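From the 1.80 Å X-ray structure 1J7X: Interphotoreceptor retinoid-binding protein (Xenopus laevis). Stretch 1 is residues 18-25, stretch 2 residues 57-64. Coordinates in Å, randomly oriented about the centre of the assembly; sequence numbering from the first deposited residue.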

# COMPACT_ATOMS: atom_id res chain seq x y z
N ASN A 18 21.55 2.16 -0.09
CA ASN A 18 20.09 2.02 0.22
C ASN A 18 19.08 1.85 -0.91
O ASN A 18 18.01 1.29 -0.69
CB ASN A 18 19.69 3.17 1.10
CG ASN A 18 20.62 3.35 2.30
OD1 ASN A 18 21.55 4.17 2.30
ND2 ASN A 18 20.28 2.73 3.36
N TYR A 19 19.39 2.36 -2.09
CA TYR A 19 18.39 2.40 -3.17
C TYR A 19 17.97 0.99 -3.55
O TYR A 19 18.83 0.16 -3.98
CB TYR A 19 18.96 3.13 -4.39
CG TYR A 19 18.05 3.22 -5.54
CD1 TYR A 19 16.70 3.53 -5.35
CD2 TYR A 19 18.48 3.08 -6.83
CE1 TYR A 19 15.85 3.69 -6.38
CE2 TYR A 19 17.56 3.12 -7.89
CZ TYR A 19 16.23 3.53 -7.65
OH TYR A 19 15.37 3.62 -8.71
N ALA A 20 16.68 0.72 -3.46
CA ALA A 20 16.17 -0.63 -3.78
C ALA A 20 16.69 -1.27 -5.05
O ALA A 20 16.85 -2.49 -5.11
CB ALA A 20 14.69 -0.63 -3.85
N PHE A 21 16.87 -0.49 -6.10
CA PHE A 21 17.31 -1.01 -7.40
C PHE A 21 18.86 -0.95 -7.45
O PHE A 21 19.39 -0.14 -8.16
CB PHE A 21 16.74 -0.22 -8.53
CG PHE A 21 15.31 -0.55 -8.90
CD1 PHE A 21 15.01 -1.76 -9.48
CD2 PHE A 21 14.29 0.35 -8.68
CE1 PHE A 21 13.81 -2.03 -9.83
CE2 PHE A 21 13.05 0.05 -9.02
CZ PHE A 21 12.78 -1.13 -9.60
N SER A 22 19.53 -1.83 -6.72
CA SER A 22 21.01 -1.92 -6.73
C SER A 22 21.67 -1.99 -8.10
O SER A 22 22.80 -1.43 -8.31
CB SER A 22 21.44 -3.05 -5.80
OG SER A 22 21.10 -4.30 -6.38
N GLU A 23 20.96 -2.63 -9.00
CA GLU A 23 21.44 -2.85 -10.33
C GLU A 23 21.56 -1.59 -11.07
O GLU A 23 22.17 -1.55 -12.11
CB GLU A 23 20.56 -3.88 -11.07
CG GLU A 23 19.13 -3.44 -11.32
CD GLU A 23 18.08 -4.02 -10.36
OE1 GLU A 23 18.30 -3.93 -9.12
OE2 GLU A 23 17.05 -4.57 -10.91
N ARG A 24 21.00 -0.47 -10.54
CA ARG A 24 21.12 0.78 -11.22
C ARG A 24 22.31 1.61 -10.73
O ARG A 24 22.63 2.61 -11.33
CB ARG A 24 19.80 1.62 -11.08
CG ARG A 24 18.63 0.90 -11.79
CD ARG A 24 17.34 1.49 -11.59
NE ARG A 24 16.26 0.80 -12.28
CZ ARG A 24 14.99 1.20 -12.21
NH1 ARG A 24 14.67 2.26 -11.48
NH2 ARG A 24 14.05 0.57 -12.87
N ILE A 25 22.95 1.18 -9.63
CA ILE A 25 23.95 1.98 -9.00
C ILE A 25 25.17 2.22 -9.91
O ILE A 25 25.66 3.34 -9.99
CB ILE A 25 24.37 1.37 -7.70
CG1 ILE A 25 23.18 1.31 -6.71
CG2 ILE A 25 25.50 2.12 -7.09
CD1 ILE A 25 22.48 2.61 -6.43
N LEU A 57 17.35 8.74 -15.53
CA LEU A 57 18.12 7.57 -15.39
C LEU A 57 17.45 6.46 -14.68
O LEU A 57 17.87 5.31 -14.92
CB LEU A 57 19.34 7.93 -14.57
CG LEU A 57 20.24 8.97 -15.24
CD1 LEU A 57 21.45 9.22 -14.37
CD2 LEU A 57 20.71 8.34 -16.64
N THR A 58 16.44 6.72 -13.83
CA THR A 58 15.77 5.61 -13.09
C THR A 58 14.31 5.43 -13.36
O THR A 58 13.76 4.37 -13.15
CB THR A 58 15.87 5.79 -11.54
OG1 THR A 58 15.12 6.96 -11.16
CG2 THR A 58 17.36 6.05 -11.13
N GLU A 59 13.60 6.46 -13.74
CA GLU A 59 12.17 6.33 -13.97
C GLU A 59 11.50 5.82 -12.75
O GLU A 59 10.61 4.97 -12.84
CB GLU A 59 11.83 5.50 -15.19
CG GLU A 59 12.35 6.16 -16.50
CD GLU A 59 11.81 5.38 -17.75
OE1 GLU A 59 11.64 4.17 -17.67
OE2 GLU A 59 11.52 5.98 -18.76
N ASP A 60 11.98 6.26 -11.61
CA ASP A 60 11.49 5.86 -10.31
C ASP A 60 11.13 7.06 -9.54
O ASP A 60 11.94 7.58 -8.73
CB ASP A 60 12.58 5.03 -9.61
CG ASP A 60 12.15 4.44 -8.32
OD1 ASP A 60 11.06 4.71 -7.80
OD2 ASP A 60 12.92 3.63 -7.68
N PRO A 61 9.85 7.45 -9.58
CA PRO A 61 9.34 8.60 -8.84
C PRO A 61 9.49 8.59 -7.28
O PRO A 61 9.34 9.64 -6.66
CB PRO A 61 7.81 8.65 -9.21
CG PRO A 61 7.67 7.86 -10.41
CD PRO A 61 8.80 6.77 -10.37
N ARG A 62 9.80 7.43 -6.72
CA ARG A 62 9.94 7.29 -5.28
C ARG A 62 11.24 7.96 -4.77
O ARG A 62 11.31 8.39 -3.64
CB ARG A 62 9.91 5.82 -4.90
CG ARG A 62 8.67 5.03 -5.29
CD ARG A 62 8.81 3.58 -5.02
NE ARG A 62 9.94 3.03 -5.78
CZ ARG A 62 10.50 1.89 -5.53
NH1 ARG A 62 9.93 1.04 -4.69
NH2 ARG A 62 11.59 1.57 -6.18
N LEU A 63 12.26 8.01 -5.63
CA LEU A 63 13.55 8.56 -5.33
C LEU A 63 13.45 10.00 -5.67
O LEU A 63 13.40 10.39 -6.85
CB LEU A 63 14.61 7.86 -6.21
CG LEU A 63 15.99 8.39 -6.21
CD1 LEU A 63 16.48 8.30 -4.76
CD2 LEU A 63 16.92 7.62 -7.19
N VAL A 64 13.46 10.84 -4.65
CA VAL A 64 13.36 12.25 -4.86
C VAL A 64 14.01 13.15 -3.80
O VAL A 64 13.91 12.89 -2.58
CB VAL A 64 11.86 12.68 -5.02
CG1 VAL A 64 11.07 12.09 -3.91
CG2 VAL A 64 11.67 14.19 -5.13

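The contact is organised around the carboxylate of Asp60, a buried charge that is well compensated. Its one hydrogen bond to the other stretch is short: Tyr19 OH donates to Asp60 OD2 at 2.7 Å. Tyrosine suits this place because its long, rigid ring carries a hydroxyl to a distant acceptor; although the CA-to-CB bond of Tyr19 points sideways, with chi1 in the t well (180°) the end of the ring comes up to the second stretch, OD2 lying at the ring edge.

The carboxylate is held ready by its own stretch. Arg62 NE donates to Asp60 OD1 and Arg62 NH2 to Asp60 OD2, both at 2.9 Å, a two-pronged salt bridge with nearly straight bonds that answers the aspartate's charge. Arg62 N also reaches Asp60 OD1 at 3.2 Å, and a type I turn from Asp60 to Leu63 is closed by Leu63 N to Asp60 O at 3.1 Å.

Arg24, long enough to reach the site from a partly exposed position, extends from the first stretch. Arg24 NH1 gives a weak hydrogen bond to Tyr19 OH at 3.2 Å, so the hydroxyl that donates to Asp60 also accepts. Arg24 NH1 lies 2.8 Å from Thr58 O, but the angle is too poor for a hydrogen bond.

Packing surrounds this polar centre, where Tyr19, Phe21, Thr58 and Leu63 are buried too. Thr58 points its CA-to-CB bond toward the first stretch; Thr58 CB packs 3.6 Å from Tyr19 OH, while Thr58 OG1 accepts from Asp60 N at 3.2 Å. Leu63 CD2 lies over one face of the Tyr19 ring, 4.2 Å from Tyr19 CE1, an apolar contact that suits a methyl. Phe21 CD2 is 3.7 Å from Asp60 OD2; an aromatic edge, with slightly positive hydrogens, fits a carboxylate oxygen. Together the stretches bury 300 Å², a modest area.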